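PDB 6MLY: bifunctional GH43-CE protein from Bacteroides eggerthii, which probably removes xylose units from xylan chains through a family 43 glycosidase region and carries a second region resembling carbohydrate esterases. Local coordinates for residues A[728-733]-A[755-760]; A[398-403]-A[475-480]; A[25-30]-A[375-380]. All coordinates share one frame; numbering follows the deposited sequence.

Overall arrangement
The three contacts sample three levels of organisation in one chain. Contact 1 lies about 40 Å from the centre of the chain, inside the esterase-like region, and joins adjacent parallel strands by backbone bonds; its 728-733 strand is buried while the partner is partly exposed. Contacts 2 and 3, with centres about 15 Å apart, share the beta-sandwich, where strands 378-386 and 469-476 belong to one sheet. Contact 2, partly buried, packs the two sheets together, apolar between them and polar beyond the strand end, whereas contact 3 is buried and joins that sandwich to the glycosidase region through an aromatic ring and one straight backbone bond. Between centres, contact 1 is about 44 Å from contact 2.

Contact 1 (A[728-733]-A[755-760]); sequences FIVIHG and GRLEEF
Phe728 and Glu758 meet through their main chains where two parallel strands of the alpha/beta-hydrolase fold run together, within the beta-alpha-beta unit formed by strand 727-733, helix 741-752 and strand 757-763. Phe728 N donates to Arg756 O at 3.0 Å, and Phe728 O accepts from Glu758 N at 2.9 Å.

The tightly packed part is the buried run 728-730. Helix 741-752 lies over Phe728, Val730 and Leu757, and its Phe747 meets the Phe728 ring edge-to-face. On this face Val730 CG2 touches Leu757 CD1 at 4.1 Å, the two side chains crossing at about a right angle. The partner strand, 757-760, is partly exposed and held more loosely at its far end, where Val730 N reaches Glu759 O over a longer 3.3 Å with an N-H...O angle of 137°.

On the other face Ile729 lies alongside both glutamates and points the same way. Glu758 lays carbon on it, CB being 3.8 Å from Ile729 CG1, then bends at chi2 (96°), which turns its CD out of line with those methylenes. Glu759 instead brings OE1 within 4.1 Å of Ile729 CD1. Glu758 OE2 forms a salt bridge with Arg787, and Glu759 OE2 with Lys780. Both carboxylates at this partly exposed edge thus have a cationic partner on helix 775-789, and their charge is probably balanced there.

Contact 2 (A[398-403]-A[475-480]); sequences LSLFQR and LKMQYT
Leu400 and Met477 both set CG beside the backbone N and anti to the carbonyl carbon (chi1 -60° and -70°), and a bend at chi3 of Met477 brings its CE against the leucine. They meet inside the concanavalin A-like beta-sandwich, where strand 395-401 of one sheet faces the end of strand 469-476 in the other. The sheets are layered here, not paired: the alpha carbons of Leu400 and Leu475 are 8.6 Å apart, and side chains fill the space between. Met477 CE lies 3.5 Å from Leu400 CD1, the two side chains crossing at about a right angle, while Leu475 CD2 approaches Leu400 CB at 3.9 Å. Phe459 and Cys448 from the second sheet and Phe489 from the first continue this apolar layer.

Past the strand the chemistry turns polar. The extended side chain of Gln402 slides by Thr480 in the opposite direction, leaving its CD 3.9 Å from both Thr480 O and Thr480 OG1. Which way round the amide sits is uncertain, but the side chain also packs on His483 and Tyr487. An alanine in place of Gln402 would probably leave a gap beside His483 and Tyr487 and take the amide away from Thr480. Thr480 OG1 keeps a hydrogen bond to Pro482 O, and from the exposed Arg403, CB comes within 3.6 Å of that same OG1.

Contact 3 (A[25-30]-A[375-380]); sequences VIYADA and IGPVCT
The ring of Tyr27 and the cis peptide between Gly376 and Pro377 are the flat groups of this contact, and the peptide lies over one face of the ring. They meet at an interface between domains: segment 25-30 belongs to the family 43 glycosidase domain, a beta-propeller in this family, and segment 375-380 leads into a strand of the concanavalin A-like beta-sandwich. Gly376 CA is 3.8 Å from the ring centroid and Pro377 CA 4.2 Å from it, each 21° off the normal, so that both make CH-pi contacts. The cis bond is consistent with this pairing, since it sets the two alpha carbons on the same side of the C-N link and lets both bear on one aromatic face. Near the rim, Pro377 CB approaches Tyr27 CE1 at 4.0 Å. The tyrosine side chain also touches Ile276 of strand 275-282.

Packing against Gly376 is close, and a beta carbon at that position would run into Tyr27 CD2.

Beneath the aromatic contact the backbones are joined directly. Tyr27, at the centre of an inverse gamma turn, offers its carbonyl to the sandwich, and Gly376 N donates to Tyr27 O at 2.9 Å in a nearly straight bond (169°). Ile375 CA adds a CA-H...O contact to Tyr27 O at 3.5 Å, giving that oxygen two approaches from neighbouring residues. Asp29 OD1 is held within its own domain by Arg275 N, while its OD2, bonded by Gly486 N, and its main-chain O, bonded by Arg373 NE, reach the sandwich.

Ile375 has CG2 beside its backbone N and anti to the carbonyl carbon, and this methyl lies 4.4 Å from Ala28 CB.

Contact 1 (A[728-733]-A[755-760])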
ATOM      1  N   PHE A 728      10.480   4.901  36.614  1.00 66.05           N
ATOM      2  CA  PHE A 728       9.090   4.968  36.167  1.00 66.04           C
ATOM      3  C   PHE A 728       8.591   6.416  36.189  1.00 66.56           C
ATOM      4  O   PHE A 728       9.109   7.240  36.919  1.00 67.46           O
ATOM      5  CB  PHE A 728       8.198   4.105  37.060  1.00 65.90           C
ATOM      6  CG  PHE A 728       8.326   2.627  36.810  1.00 65.82           C
ATOM      7  CD1 PHE A 728       9.403   1.916  37.311  1.00 66.01           C
ATOM      8  CD2 PHE A 728       7.376   1.949  36.059  1.00 65.68           C
ATOM      9  CE1 PHE A 728       9.523   0.556  37.073  1.00 66.30           C
ATOM     10  CE2 PHE A 728       7.504   0.591  35.812  1.00 65.75           C
ATOM     11  CZ  PHE A 728       8.577  -0.103  36.318  1.00 66.16           C
ATOM     12  N   ILE A 729       7.572   6.699  35.377  1.00 66.98           N
ATOM     13  CA  ILE A 729       6.739   7.882  35.540  1.00 67.67           C
ATOM     14  C   ILE A 729       5.281   7.431  35.441  1.00 68.45           C
ATOM     15  O   ILE A 729       4.849   6.999  34.384  1.00 68.72           O
ATOM     16  CB  ILE A 729       7.075   8.969  34.500  1.00 67.90           C
ATOM     17  CG1 ILE A 729       8.423   9.630  34.801  1.00 68.34           C
ATOM     18  CG2 ILE A 729       5.952   9.995  34.402  1.00 68.11           C
ATOM     19  CD1 ILE A 729       8.648  10.946  34.086  1.00 68.84           C
ATOM     20  N   VAL A 730       4.545   7.528  36.551  1.00 68.79           N
ATOM     21  CA  VAL A 730       3.138   7.169  36.585  1.00 69.25           C
ATOM     22  C   VAL A 730       2.322   8.459  36.481  1.00 70.29           C
ATOM     23  O   VAL A 730       2.660   9.445  37.127  1.00 71.10           O
ATOM     24  CB  VAL A 730       2.784   6.377  37.855  1.00 69.73           C
ATOM     25  CG1 VAL A 730       1.316   5.981  37.872  1.00 70.11           C
ATOM     26  CG2 VAL A 730       3.672   5.153  38.018  1.00 69.51           C
ATOM     27  N   ILE A 731       1.263   8.426  35.660  1.00 70.60           N
ATOM     28  CA  ILE A 731       0.394   9.585  35.395  1.00 71.51           C
ATOM     29  C   ILE A 731      -1.072   9.138  35.471  1.00 71.94           C
ATOM     30  O   ILE A 731      -1.425   8.085  34.938  1.00 72.64           O
ATOM     31  CB  ILE A 731       0.720  10.218  34.028  1.00 71.47           C
ATOM     32  CG1 ILE A 731       2.220  10.492  33.863  1.00 71.43           C
ATOM     33  CG2 ILE A 731      -0.116  11.472  33.808  1.00 72.37           C
ATOM     34  CD1 ILE A 731       2.596  11.131  32.541  1.00 71.50           C
ATOM     35  N   HIS A 732      -1.920   9.954  36.110  1.00 71.84           N
ATOM     36  CA  HIS A 732      -3.308   9.582  36.384  1.00 72.53           C
ATOM     37  C   HIS A 732      -4.146  10.812  36.746  1.00 74.76           C
ATOM     38  O   HIS A 732      -3.745  11.625  37.577  1.00 75.96           O
ATOM     39  CB  HIS A 732      -3.388   8.550  37.518  1.00 71.96           C
ATOM     40  CG  HIS A 732      -4.573   7.652  37.416  1.00 70.60           C
ATOM     41  ND1 HIS A 732      -4.463   6.279  37.479  1.00 69.86           N
ATOM     42  CD2 HIS A 732      -5.882   7.916  37.220  1.00 71.05           C
ATOM     43  CE1 HIS A 732      -5.654   5.738  37.342  1.00 70.17           C
ATOM     44  NE2 HIS A 732      -6.541   6.720  37.178  1.00 70.81           N
ATOM     45  N   GLY A 733      -5.331  10.906  36.136  1.00 76.21           N
ATOM     46  CA  GLY A 733      -6.300  11.955  36.420  1.00 77.68           C
ATOM     47  C   GLY A 733      -7.023  11.725  37.738  1.00 78.66           C
ATOM     48  O   GLY A 733      -7.102  10.592  38.220  1.00 78.51           O
ATOM     49  N   GLY A 755      13.131   3.527  45.097  1.00 67.31           N
ATOM     50  CA  GLY A 755      13.878   4.576  44.413  1.00 67.47           C
ATOM     51  C   GLY A 755      13.584   4.636  42.926  1.00 67.24           C
ATOM     52  O   GLY A 755      14.297   5.311  42.185  1.00 67.36           O
ATOM     53  N   ARG A 756      12.522   3.943  42.501  1.00 67.17           N
ATOM     54  CA  ARG A 756      12.238   3.686  41.086  1.00 66.91           C
ATOM     55  C   ARG A 756      11.413   4.831  40.494  1.00 66.84           C
ATOM     56  O   ARG A 756      11.656   5.239  39.368  1.00 67.06           O
ATOM     57  CB  ARG A 756      11.515   2.347  40.929  1.00 66.44           C
ATOM     58  CG  ARG A 756      12.345   1.143  41.350  1.00 66.76           C
ATOM     59  CD  ARG A 756      13.698   1.106  40.661  1.00 67.08           C
ATOM     60  NE  ARG A 756      14.698   1.927  41.332  1.00 67.47           N
ATOM     61  CZ  ARG A 756      15.756   2.476  40.739  1.00 67.77           C
ATOM     62  NH1 ARG A 756      15.956   2.305  39.446  1.00 67.70           N
ATOM     63  NH2 ARG A 756      16.611   3.196  41.442  1.00 68.19           N
ATOM     64  N   LEU A 757      10.447   5.346  41.259  1.00 67.44           N
ATOM     65  CA  LEU A 757       9.598   6.431  40.787  1.00 67.60           C
ATOM     66  C   LEU A 757      10.444   7.686  40.534  1.00 68.30           C
ATOM     67  O   LEU A 757      11.076   8.224  41.452  1.00 68.26           O
ATOM     68  CB  LEU A 757       8.504   6.707  41.822  1.00 68.00           C
ATOM     69  CG  LEU A 757       7.409   7.670  41.363  1.00 68.10           C
ATOM     70  CD1 LEU A 757       6.541   7.021  40.293  1.00 67.94           C
ATOM     71  CD2 LEU A 757       6.562   8.129  42.538  1.00 68.27           C
ATOM     72  N   GLU A 758      10.450   8.132  39.273  1.00 68.37           N
ATOM     73  CA  GLU A 758      11.005   9.428  38.865  1.00 69.75           C
ATOM     74  C   GLU A 758      10.023  10.544  39.251  1.00 70.12           C
ATOM     75  O   GLU A 758      10.434  11.582  39.766  1.00 70.34           O
ATOM     76  CB  GLU A 758      11.279   9.445  37.357  1.00 69.71           C
ATOM     77  CG  GLU A 758      11.549  10.825  36.766  1.00 70.70           C
ATOM     78  CD  GLU A 758      13.007  11.230  36.611  1.00 71.80           C
ATOM     79  OE1 GLU A 758      13.896  10.409  36.925  1.00 72.36           O
ATOM     80  OE2 GLU A 758      13.249  12.370  36.161  1.00 72.35           O
ATOM     81  N   GLU A 759       8.731  10.322  38.977  1.00 69.75           N
ATOM     82  CA  GLU A 759       7.716  11.346  39.128  1.00 70.52           C
ATOM     83  C   GLU A 759       6.318  10.720  39.068  1.00 70.95           C
ATOM     84  O   GLU A 759       6.034   9.917  38.183  1.00 69.88           O
ATOM     85  CB  GLU A 759       7.886  12.383  38.020  1.00 71.30           C
ATOM     86  CG  GLU A 759       7.170  13.694  38.277  1.00 72.55           C
ATOM     87  CD  GLU A 759       7.374  14.715  37.170  1.00 73.46           C
ATOM     88  OE1 GLU A 759       8.093  14.394  36.189  1.00 73.86           O
ATOM     89  OE2 GLU A 759       6.810  15.822  37.280  1.00 74.73           O
ATOM     90  N   PHE A 760       5.459  11.104  40.022  1.00 71.85           N
ATOM     91  CA  PHE A 760       4.017  10.865  39.956  1.00 72.36           C
ATOM     92  C   PHE A 760       3.324  12.168  39.540  1.00 73.26           C
ATOM     93  O   PHE A 760       3.599  13.221  40.121  1.00 73.41           O
ATOM     94  CB  PHE A 760       3.482  10.351  41.295  1.00 72.78           C
ATOM     95  CG  PHE A 760       1.977  10.339  41.397  1.00 73.05           C
ATOM     96  CD1 PHE A 760       1.222   9.469  40.628  1.00 73.28           C
ATOM     97  CD2 PHE A 760       1.313  11.207  42.248  1.00 73.93           C
ATOM     98  CE1 PHE A 760      -0.162   9.465  40.713  1.00 73.87           C
ATOM     99  CE2 PHE A 760      -0.071  11.200  42.333  1.00 74.46           C
ATOM    100  CZ  PHE A 760      -0.807  10.326  41.569  1.00 74.26           C
TER

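Contact 2 (A[398-403]-A[475-480])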
ATOM      1  N   LEU A 398      -4.882  12.263  -3.155  1.00 67.99           N
ATOM      2  CA  LEU A 398      -4.078  11.259  -3.858  1.00 67.64           C
ATOM      3  C   LEU A 398      -4.567   9.869  -3.429  1.00 67.89           C
ATOM      4  O   LEU A 398      -4.945   9.685  -2.270  1.00 68.72           O
ATOM      5  CB  LEU A 398      -2.605  11.470  -3.492  1.00 67.23           C
ATOM      6  CG  LEU A 398      -1.595  10.571  -4.201  1.00 67.24           C
ATOM      7  CD1 LEU A 398      -1.393  11.022  -5.638  1.00 67.55           C
ATOM      8  CD2 LEU A 398      -0.267  10.563  -3.461  1.00 67.30           C
ATOM      9  N   SER A 399      -4.579   8.912  -4.367  1.00 67.69           N
ATOM     10  CA  SER A 399      -5.056   7.554  -4.084  1.00 67.88           C
ATOM     11  C   SER A 399      -4.110   6.506  -4.681  1.00 68.04           C
ATOM     12  O   SER A 399      -3.547   6.713  -5.749  1.00 68.21           O
ATOM     13  CB  SER A 399      -6.462   7.351  -4.590  1.00 68.17           C
ATOM     14  OG  SER A 399      -6.802   5.969  -4.609  1.00 68.68           O
ATOM     15  N   LEU A 400      -3.934   5.399  -3.950  1.00 68.25           N
ATOM     16  CA  LEU A 400      -3.515   4.130  -4.515  1.00 68.70           C
ATOM     17  C   LEU A 400      -4.795   3.374  -4.874  1.00 69.37           C
ATOM     18  O   LEU A 400      -5.560   3.000  -3.986  1.00 70.56           O
ATOM     19  CB  LEU A 400      -2.657   3.358  -3.506  1.00 69.00           C
ATOM     20  CG  LEU A 400      -1.386   4.075  -3.054  1.00 68.81           C
ATOM     21  CD1 LEU A 400      -0.668   3.298  -1.962  1.00 69.05           C
ATOM     22  CD2 LEU A 400      -0.449   4.327  -4.222  1.00 68.84           C
ATOM     23  N   PHE A 401      -5.017   3.187  -6.184  1.00 69.72           N
ATOM     24  CA  PHE A 401      -6.359   3.025  -6.729  1.00 70.54           C
ATOM     25  C   PHE A 401      -6.564   1.625  -7.324  1.00 72.55           C
ATOM     26  O   PHE A 401      -5.908   1.246  -8.294  1.00 72.50           O
ATOM     27  CB  PHE A 401      -6.625   4.112  -7.772  1.00 70.29           C
ATOM     28  CG  PHE A 401      -7.997   4.056  -8.391  1.00 70.77           C
ATOM     29  CD1 PHE A 401      -9.088   4.619  -7.746  1.00 71.23           C
ATOM     30  CD2 PHE A 401      -8.196   3.442  -9.620  1.00 70.81           C
ATOM     31  CE1 PHE A 401     -10.351   4.565  -8.313  1.00 72.07           C
ATOM     32  CE2 PHE A 401      -9.459   3.391 -10.190  1.00 71.44           C
ATOM     33  CZ  PHE A 401     -10.534   3.953  -9.538  1.00 72.16           C
ATOM     34  N   GLN A 402      -7.481   0.871  -6.704  1.00 74.92           N
ATOM     35  CA  GLN A 402      -8.206  -0.226  -7.347  1.00 76.69           C
ATOM     36  C   GLN A 402      -9.556  -0.404  -6.628  1.00 77.66           C
ATOM     37  O   GLN A 402     -10.136   0.579  -6.174  1.00 78.40           O
ATOM     38  CB  GLN A 402      -7.362  -1.501  -7.394  1.00 78.71           C
ATOM     39  CG  GLN A 402      -7.726  -2.393  -8.576  1.00 79.96           C
ATOM     40  CD  GLN A 402      -7.073  -3.749  -8.502  1.00 81.79           C
ATOM     41  OE1 GLN A 402      -5.858  -3.860  -8.381  1.00 86.78           O
ATOM     42  NE2 GLN A 402      -7.879  -4.793  -8.586  1.00 82.71           N
ATOM     43  N   ARG A 403     -10.072  -1.638  -6.553  1.00 77.91           N
ATOM     44  CA  ARG A 403     -11.319  -1.929  -5.858  1.00 79.02           C
ATOM     45  C   ARG A 403     -11.087  -1.731  -4.360  1.00 78.38           C
ATOM     46  O   ARG A 403     -11.851  -1.039  -3.698  1.00 79.28           O
ATOM     47  CB  ARG A 403     -11.784  -3.360  -6.137  1.00 80.47           C
ATOM     48  CG  ARG A 403     -13.023  -3.781  -5.359  1.00 81.87           C
ATOM     49  CD  ARG A 403     -13.211  -5.287  -5.381  1.00 83.36           C
ATOM     50  NE  ARG A 403     -14.550  -5.687  -4.967  1.00 84.90           N
ATOM     51  CZ  ARG A 403     -15.580  -5.869  -5.791  1.00 86.24           C
ATOM     52  NH1 ARG A 403     -15.424  -5.737  -7.099  1.00 86.73           N
ATOM     53  NH2 ARG A 403     -16.765  -6.190  -5.301  1.00 85.69           N
ATOM     54  N   LEU A 475      -2.282   0.387   3.846  1.00 78.63           N
ATOM     55  CA  LEU A 475      -3.183  -0.211   2.864  1.00 79.38           C
ATOM     56  C   LEU A 475      -2.596  -1.545   2.391  1.00 80.54           C
ATOM     57  O   LEU A 475      -1.671  -1.557   1.570  1.00 82.40           O
ATOM     58  CB  LEU A 475      -3.360   0.755   1.688  1.00 79.81           C
ATOM     59  CG  LEU A 475      -4.253   0.250   0.555  1.00 79.89           C
ATOM     60  CD1 LEU A 475      -5.707   0.219   0.999  1.00 81.34           C
ATOM     61  CD2 LEU A 475      -4.088   1.097  -0.698  1.00 79.14           C
ATOM     62  N   LYS A 476      -3.136  -2.657   2.908  1.00 80.71           N
ATOM     63  CA  LYS A 476      -2.761  -3.999   2.440  1.00 82.13           C
ATOM     64  C   LYS A 476      -3.336  -4.217   1.035  1.00 80.54           C
ATOM     65  O   LYS A 476      -4.437  -4.747   0.882  1.00 80.22           O
ATOM     66  CB  LYS A 476      -3.245  -5.090   3.404  1.00 84.37           C
ATOM     67  CG  LYS A 476      -2.543  -5.131   4.755  1.00 85.73           C
ATOM     68  CD  LYS A 476      -1.031  -5.127   4.664  1.00 87.66           C
ATOM     69  CE  LYS A 476      -0.356  -5.490   5.972  1.00 89.05           C
ATOM     70  NZ  LYS A 476      -0.484  -6.933   6.290  1.00 91.53           N
ATOM     71  N   MET A 477      -2.570  -3.791   0.024  1.00 79.23           N
ATOM     72  CA  MET A 477      -2.956  -3.893  -1.377  1.00 78.56           C
ATOM     73  C   MET A 477      -3.202  -5.367  -1.729  1.00 80.40           C
ATOM     74  O   MET A 477      -2.403  -6.228  -1.364  1.00 83.21           O
ATOM     75  CB  MET A 477      -1.851  -3.335  -2.284  1.00 77.79           C
ATOM     76  CG  MET A 477      -1.686  -1.828  -2.198  1.00 76.60           C
ATOM     77  SD  MET A 477      -0.050  -1.269  -2.811  1.00 75.19           S
ATOM     78  CE  MET A 477      -0.572   0.265  -3.630  1.00 74.00           C
ATOM     79  N   GLN A 478      -4.320  -5.642  -2.414  1.00 80.92           N
ATOM     80  CA  GLN A 478      -4.582  -6.957  -3.007  1.00 83.00           C
ATOM     81  C   GLN A 478      -4.951  -6.781  -4.489  1.00 83.80           C
ATOM     82  O   GLN A 478      -5.718  -5.873  -4.857  1.00 85.19           O
ATOM     83  CB  GLN A 478      -5.677  -7.715  -2.249  1.00 84.77           C
ATOM     84  CG  GLN A 478      -5.728  -9.199  -2.613  1.00 86.00           C
ATOM     85  CD  GLN A 478      -7.001  -9.911  -2.215  1.00 86.49           C
ATOM     86  OE1 GLN A 478      -7.814  -9.412  -1.439  1.00 87.13           O
ATOM     87  NE2 GLN A 478      -7.181 -11.106  -2.754  1.00 85.92           N
ATOM     88  N   TYR A 479      -4.396  -7.663  -5.330  1.00 83.19           N
ATOM     89  CA  TYR A 479      -4.650  -7.675  -6.757  1.00 81.62           C
ATOM     90  C   TYR A 479      -5.963  -8.423  -7.028  1.00 82.46           C
ATOM     91  O   TYR A 479      -5.963  -9.633  -7.255  1.00 83.95           O
ATOM     92  CB  TYR A 479      -3.467  -8.300  -7.502  1.00 81.00           C
ATOM     93  CG  TYR A 479      -3.594  -8.245  -9.003  1.00 80.31           C
ATOM     94  CD1 TYR A 479      -3.315  -7.079  -9.698  1.00 78.55           C
ATOM     95  CD2 TYR A 479      -4.013  -9.350  -9.730  1.00 81.09           C
ATOM     96  CE1 TYR A 479      -3.439  -7.016 -11.075  1.00 78.39           C
ATOM     97  CE2 TYR A 479      -4.145  -9.303 -11.108  1.00 80.09           C
ATOM     98  CZ  TYR A 479      -3.854  -8.131 -11.784  1.00 79.46           C
ATOM     99  OH  TYR A 479      -3.979  -8.060 -13.143  1.00 79.12           O
ATOM    100  N   THR A 480      -7.073  -7.677  -6.992  1.00 83.54           N
ATOM    101  CA  THR A 480      -8.431  -8.212  -7.127  1.00 84.51           C
ATOM    102  C   THR A 480      -8.874  -8.097  -8.591  1.00 83.34           C
ATOM    103  O   THR A 480      -8.281  -7.345  -9.367  1.00 80.59           O
ATOM    104  CB  THR A 480      -9.387  -7.496  -6.158  1.00 85.46           C
ATOM    105  OG1 THR A 480      -9.499  -6.116  -6.509  1.00 86.30           O
ATOM    106  CG2 THR A 480      -8.933  -7.575  -4.716  1.00 85.68           C
TER

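Contact 3 (A[25-30]-A[375-380])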
ATOM      1  N   VAL A  25      12.261  -6.633 -16.986  1.00 81.43           N
ATOM      2  CA  VAL A  25      12.739  -5.540 -17.841  1.00 79.10           C
ATOM      3  C   VAL A  25      11.819  -4.323 -17.695  1.00 76.45           C
ATOM      4  O   VAL A  25      12.253  -3.192 -17.924  1.00 76.15           O
ATOM      5  CB  VAL A  25      12.852  -5.978 -19.315  1.00 80.03           C
ATOM      6  CG1 VAL A  25      13.883  -7.085 -19.485  1.00 81.60           C
ATOM      7  CG2 VAL A  25      11.508  -6.391 -19.904  1.00 80.06           C
ATOM      8  N   ILE A  26      10.546  -4.577 -17.364  1.00 75.42           N
ATOM      9  CA  ILE A  26       9.605  -3.543 -16.927  1.00 74.44           C
ATOM     10  C   ILE A  26       8.948  -4.005 -15.620  1.00 74.85           C
ATOM     11  O   ILE A  26       8.091  -4.887 -15.636  1.00 76.78           O
ATOM     12  CB  ILE A  26       8.545  -3.242 -18.008  1.00 73.84           C
ATOM     13  CG1 ILE A  26       9.175  -2.724 -19.305  1.00 73.18           C
ATOM     14  CG2 ILE A  26       7.489  -2.283 -17.460  1.00 73.09           C
ATOM     15  CD1 ILE A  26       8.184  -2.477 -20.417  1.00 72.39           C
ATOM     16  N   TYR A  27       9.339  -3.394 -14.497  1.00 73.42           N
ATOM     17  CA  TYR A  27       8.705  -3.684 -13.220  1.00 73.38           C
ATOM     18  C   TYR A  27       7.463  -2.795 -13.076  1.00 72.44           C
ATOM     19  O   TYR A  27       7.454  -1.848 -12.284  1.00 72.09           O
ATOM     20  CB  TYR A  27       9.695  -3.493 -12.067  1.00 73.32           C
ATOM     21  CG  TYR A  27       9.477  -4.404 -10.884  1.00 73.51           C
ATOM     22  CD1 TYR A  27      10.554  -4.935 -10.190  1.00 74.50           C
ATOM     23  CD2 TYR A  27       8.203  -4.760 -10.466  1.00 73.13           C
ATOM     24  CE1 TYR A  27      10.373  -5.776  -9.103  1.00 75.69           C
ATOM     25  CE2 TYR A  27       8.005  -5.602  -9.383  1.00 74.27           C
ATOM     26  CZ  TYR A  27       9.092  -6.109  -8.695  1.00 75.55           C
ATOM     27  OH  TYR A  27       8.896  -6.925  -7.618  1.00 76.60           O
ATOM     28  N   ALA A  28       6.425  -3.110 -13.861  1.00 72.08           N
ATOM     29  CA  ALA A  28       5.174  -2.348 -13.882  1.00 71.26           C
ATOM     30  C   ALA A  28       4.135  -3.072 -14.743  1.00 70.46           C
ATOM     31  O   ALA A  28       4.470  -3.960 -15.527  1.00 70.87           O
ATOM     32  CB  ALA A  28       5.412  -0.949 -14.396  1.00 71.03           C
ATOM     33  N   ASP A  29       2.878  -2.650 -14.592  1.00 69.48           N
ATOM     34  CA  ASP A  29       1.717  -3.308 -15.163  1.00 69.81           C
ATOM     35  C   ASP A  29       1.641  -2.980 -16.661  1.00 69.97           C
ATOM     36  O   ASP A  29       1.098  -1.947 -17.057  1.00 69.83           O
ATOM     37  CB  ASP A  29       0.461  -2.898 -14.388  1.00 69.28           C
ATOM     38  CG  ASP A  29      -0.792  -3.688 -14.717  1.00 69.65           C
ATOM     39  OD1 ASP A  29      -0.720  -4.935 -14.759  1.00 70.73           O
ATOM     40  OD2 ASP A  29      -1.841  -3.045 -14.907  1.00 69.10           O
ATOM     41  N   ALA A  30       2.222  -3.871 -17.475  1.00 71.01           N
ATOM     42  CA  ALA A  30       2.166  -3.818 -18.933  1.00 70.87           C
ATOM     43  C   ALA A  30       1.745  -5.188 -19.454  1.00 72.13           C
ATOM     44  O   ALA A  30       2.549  -5.907 -20.041  1.00 73.02           O
ATOM     45  CB  ALA A  30       3.505  -3.398 -19.490  1.00 70.97           C
ATOM     46  N   ILE A 375       5.186   1.517  -9.795  1.00 70.53           N
ATOM     47  CA  ILE A 375       6.380   0.863 -10.304  1.00 71.71           C
ATOM     48  C   ILE A 375       7.052   0.094  -9.166  1.00 74.19           C
ATOM     49  O   ILE A 375       6.920   0.467  -8.006  1.00 75.30           O
ATOM     50  CB  ILE A 375       7.324   1.889 -10.959  1.00 72.07           C
ATOM     51  CG1 ILE A 375       7.920   2.870  -9.948  1.00 71.69           C
ATOM     52  CG2 ILE A 375       6.609   2.617 -12.087  1.00 72.08           C
ATOM     53  CD1 ILE A 375       8.892   3.857 -10.553  1.00 72.06           C
ATOM     54  N   GLY A 376       7.770  -0.975  -9.526  1.00 75.20           N
ATOM     55  CA  GLY A 376       8.534  -1.785  -8.580  1.00 76.51           C
ATOM     56  C   GLY A 376      10.038  -1.555  -8.719  1.00 77.44           C
ATOM     57  O   GLY A 376      10.491  -0.971  -9.705  1.00 77.25           O
ATOM     58  N   PRO A 377      10.814  -2.030  -7.735  1.00 80.52           N
ATOM     59  CA  PRO A 377      10.322  -2.795  -6.597  1.00 80.08           C
ATOM     60  C   PRO A 377       9.649  -1.948  -5.502  1.00 78.69           C
ATOM     61  O   PRO A 377       8.813  -2.467  -4.760  1.00 77.91           O
ATOM     62  CB  PRO A 377      11.581  -3.475  -6.037  1.00 82.08           C
ATOM     63  CG  PRO A 377      12.687  -2.511  -6.377  1.00 82.38           C
ATOM     64  CD  PRO A 377      12.283  -1.955  -7.726  1.00 82.16           C
ATOM     65  N   VAL A 378      10.028  -0.666  -5.411  1.00 78.00           N
ATOM     66  CA  VAL A 378       9.398   0.321  -4.513  1.00 77.49           C
ATOM     67  C   VAL A 378       9.086   1.582  -5.323  1.00 76.39           C
ATOM     68  O   VAL A 378       9.673   1.797  -6.393  1.00 79.93           O
ATOM     69  CB  VAL A 378      10.295   0.676  -3.313  1.00 77.58           C
ATOM     70  CG1 VAL A 378      10.608  -0.544  -2.459  1.00 78.31           C
ATOM     71  CG2 VAL A 378      11.576   1.381  -3.745  1.00 77.74           C
ATOM     72  N   CYS A 379       8.173   2.407  -4.805  1.00 75.79           N
ATOM     73  CA  CYS A 379       7.910   3.715  -5.389  1.00 74.83           C
ATOM     74  C   CYS A 379       7.225   4.639  -4.375  1.00 73.77           C
ATOM     75  O   CYS A 379       6.799   4.219  -3.285  1.00 74.01           O
ATOM     76  CB  CYS A 379       7.074   3.609  -6.663  1.00 75.34           C
ATOM     77  SG  CYS A 379       5.349   3.110  -6.397  1.00 77.11           S
ATOM     78  N   THR A 380       7.149   5.916  -4.762  1.00 72.84           N
ATOM     79  CA  THR A 380       6.550   6.951  -3.978  1.00 71.32           C
ATOM     80  C   THR A 380       6.016   8.030  -4.926  1.00 70.27           C
ATOM     81  O   THR A 380       6.781   8.605  -5.687  1.00 69.73           O
ATOM     82  CB  THR A 380       7.567   7.490  -2.962  1.00 71.99           C
ATOM     83  OG1 THR A 380       7.891   6.417  -2.074  1.00 73.85           O
ATOM     84  CG2 THR A 380       7.061   8.684  -2.180  1.00 72.23           C
TER